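Local structure of uncharacterized protein MG027 (Mycoplasma genitalium, 1Q8C) at residues Ser65-Ile68 against Phe69-Lys73. The protein is of unknown function but has the helical fold of NusB proteins, consistent with a relationship to that family of RNA-binding transcription factors. Sequence-based numbering, arbitrary orientation.
Sequences SENI and FSFQK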
ATOM      1  N   SER A  65       9.181   1.023  -4.547  1.00 43.42           N
ATOM      2  CA  SER A  65      10.556   0.531  -4.561  1.00 43.32           C
ATOM      3  C   SER A  65      11.554   1.610  -4.158  1.00 43.34           C
ATOM      4  O   SER A  65      12.575   1.314  -3.567  1.00 43.20           O
ATOM      5  CB  SER A  65      10.934  -0.029  -5.933  1.00 43.12           C
ATOM      6  OG  SER A  65      11.133   1.009  -6.885  1.00 44.23           O
ATOM      7  N   GLU A  66      11.236   2.852  -4.467  1.00 43.36           N
ATOM      8  CA  GLU A  66      12.139   3.955  -4.260  1.00 43.68           C
ATOM      9  C   GLU A  66      11.918   4.686  -2.927  1.00 43.63           C
ATOM     10  O   GLU A  66      12.775   5.463  -2.492  1.00 43.24           O
ATOM     11  CB  GLU A  66      12.021   4.904  -5.451  1.00 44.10           C
ATOM     12  CG  GLU A  66      12.511   4.244  -6.757  1.00 45.58           C
ATOM     13  CD  GLU A  66      12.285   5.097  -7.999  1.00 47.86           C
ATOM     14  OE1 GLU A  66      11.575   6.123  -7.870  1.00 48.26           O
ATOM     15  OE2 GLU A  66      12.822   4.740  -9.100  1.00 49.08           O
ATOM     16  N   ASN A  67      10.814   4.395  -2.247  1.00 43.54           N
ATOM     17  CA  ASN A  67      10.490   5.101  -1.015  1.00 43.76           C
ATOM     18  C   ASN A  67      10.204   4.196   0.165  1.00 43.94           C
ATOM     19  O   ASN A  67       9.700   4.655   1.173  1.00 43.66           O
ATOM     20  CB  ASN A  67       9.296   6.017  -1.275  1.00 43.59           C
ATOM     21  CG  ASN A  67       9.600   7.069  -2.321  1.00 43.43           C
ATOM     22  OD1 ASN A  67      10.234   8.086  -2.024  1.00 42.90           O
ATOM     23  ND2 ASN A  67       9.175   6.817  -3.563  1.00 42.50           N
ATOM     24  N   ILE A  68      10.529   2.913   0.063  1.00 44.47           N
ATOM     25  CA  ILE A  68      10.078   1.979   1.089  1.00 44.81           C
ATOM     26  C   ILE A  68      10.637   2.318   2.496  1.00 44.55           C
ATOM     27  O   ILE A  68       9.910   2.256   3.490  1.00 44.44           O
ATOM     28  CB  ILE A  68      10.322   0.486   0.683  1.00 45.17           C
ATOM     29  CG1 ILE A  68      10.025  -0.417   1.899  1.00 45.85           C
ATOM     30  CG2 ILE A  68      11.737   0.279   0.164  1.00 44.88           C
ATOM     31  CD1 ILE A  68       9.375  -1.719   1.566  1.00 46.40           C
ATOM     32  N   PHE A  69      11.901   2.720   2.574  1.00 44.24           N
ATOM     33  CA  PHE A  69      12.475   3.093   3.859  1.00 43.92           C
ATOM     34  C   PHE A  69      11.690   4.233   4.527  1.00 43.72           C
ATOM     35  O   PHE A  69      11.415   4.171   5.718  1.00 43.33           O
ATOM     36  CB  PHE A  69      13.961   3.466   3.733  1.00 43.91           C
ATOM     37  CG  PHE A  69      14.717   3.375   5.037  1.00 43.77           C
ATOM     38  CD1 PHE A  69      15.474   2.251   5.346  1.00 43.47           C
ATOM     39  CD2 PHE A  69      14.673   4.424   5.959  1.00 44.14           C
ATOM     40  CE1 PHE A  69      16.178   2.174   6.544  1.00 43.76           C
ATOM     41  CE2 PHE A  69      15.368   4.354   7.162  1.00 44.18           C
ATOM     42  CZ  PHE A  69      16.126   3.228   7.453  1.00 44.52           C
ATOM     43  N   SER A  70      11.319   5.257   3.770  1.00 43.50           N
ATOM     44  CA  SER A  70      10.593   6.393   4.339  1.00 43.74           C
ATOM     45  C   SER A  70       9.160   6.051   4.694  1.00 43.71           C
ATOM     46  O   SER A  70       8.671   6.441   5.742  1.00 43.47           O
ATOM     47  CB  SER A  70      10.549   7.548   3.356  1.00 43.90           C
ATOM     48  OG  SER A  70      11.844   7.846   2.909  1.00 44.69           O
ATOM     49  N   PHE A  71       8.475   5.371   3.782  1.00 43.70           N
ATOM     50  CA  PHE A  71       7.101   4.934   4.022  1.00 43.79           C
ATOM     51  C   PHE A  71       7.043   4.078   5.294  1.00 43.93           C
ATOM     52  O   PHE A  71       6.220   4.309   6.165  1.00 44.04           O
ATOM     53  CB  PHE A  71       6.565   4.139   2.811  1.00 44.02           C
ATOM     54  CG  PHE A  71       6.287   4.978   1.561  1.00 43.51           C
ATOM     55  CD1 PHE A  71       5.993   4.354   0.366  1.00 43.77           C
ATOM     56  CD2 PHE A  71       6.301   6.363   1.588  1.00 43.69           C
ATOM     57  CE1 PHE A  71       5.716   5.092  -0.780  1.00 43.91           C
ATOM     58  CE2 PHE A  71       6.018   7.100   0.439  1.00 43.89           C
ATOM     59  CZ  PHE A  71       5.731   6.456  -0.743  1.00 43.56           C
ATOM     60  N   GLN A  72       7.941   3.110   5.410  1.00 44.21           N
ATOM     61  CA  GLN A  72       7.967   2.229   6.573  1.00 44.53           C
ATOM     62  C   GLN A  72       8.194   3.025   7.853  1.00 44.48           C
ATOM     63  O   GLN A  72       7.598   2.728   8.876  1.00 44.81           O
ATOM     64  CB  GLN A  72       9.061   1.171   6.422  1.00 44.75           C
ATOM     65  CG  GLN A  72       8.808   0.147   5.305  1.00 45.47           C
ATOM     66  CD  GLN A  72       8.200  -1.150   5.820  1.00 46.82           C
ATOM     67  OE1 GLN A  72       7.217  -1.125   6.566  1.00 47.24           O
ATOM     68  NE2 GLN A  72       8.784  -2.288   5.424  1.00 47.89           N
ATOM     69  N   LYS A  73       9.057   4.033   7.793  1.00 44.38           N
ATOM     70  CA  LYS A  73       9.277   4.921   8.929  1.00 44.31           C
ATOM     71  C   LYS A  73       8.018   5.706   9.277  1.00 44.33           C
ATOM     72  O   LYS A  73       7.572   5.671  10.426  1.00 44.61           O
ATOM     73  CB  LYS A  73      10.426   5.883   8.654  1.00 44.33           C
ATOM     74  CG  LYS A  73      11.566   5.812   9.673  1.00 44.63           C
ATOM     75  CD  LYS A  73      12.266   4.453   9.697  1.00 44.93           C
ATOM     76  CE  LYS A  73      13.554   4.479  10.555  1.00 45.35           C
ATOM     77  NZ  LYS A  73      14.422   3.261  10.349  1.00 45.64           N
TER
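Asn67 and Phe71 meet one helical turn apart, the asparagine placing its CB over a face of the phenyl ring. This CB lies 3.7 Å from the ring centroid and 14° off the ring normal, a CH-pi contact displaced toward the rim. There, CZ is the nearest ring atom to Asn67 CB at 3.6 Å. The face is brought there because Phe71 CG is anti to its own carbonyl carbon (chi1 -71°), which swings the ring back along the helix. Beyond CB, Asn67 turns to other partners: ND2 donates to the carbonyl of Ala63, and OD1 accepts a weak hydrogen bond from Lys114. The side chain of Asn67 comes, at its nearest atom, about 3 Å from a bound sodium ion. The Asn67 carbonyl also covers the ring face, its O 3.5 Å from Phe71 CG, while accepting a nearly linear hydrogen bond from Phe71 N at 3.0 Å.

Next to this pair, Ile68 and Gln72 run side by side, with Ile68 CG1 3.7 Å from Gln72 CG and Ile68 CD1 3.9 Å from Gln72 NE2. Their backbones are joined by Gln72 N donating to Ile68 O at 2.9 Å. The regular i to i-4 bonds are missing at the amides of Phe69 and Ser70, and helix 55-81 kinks here. Both pairs are i to i+4 contacts with which regular alpha-helical bonding resumes, and Phe71 packs on helix 100-116 within the all-helical NusB-like fold.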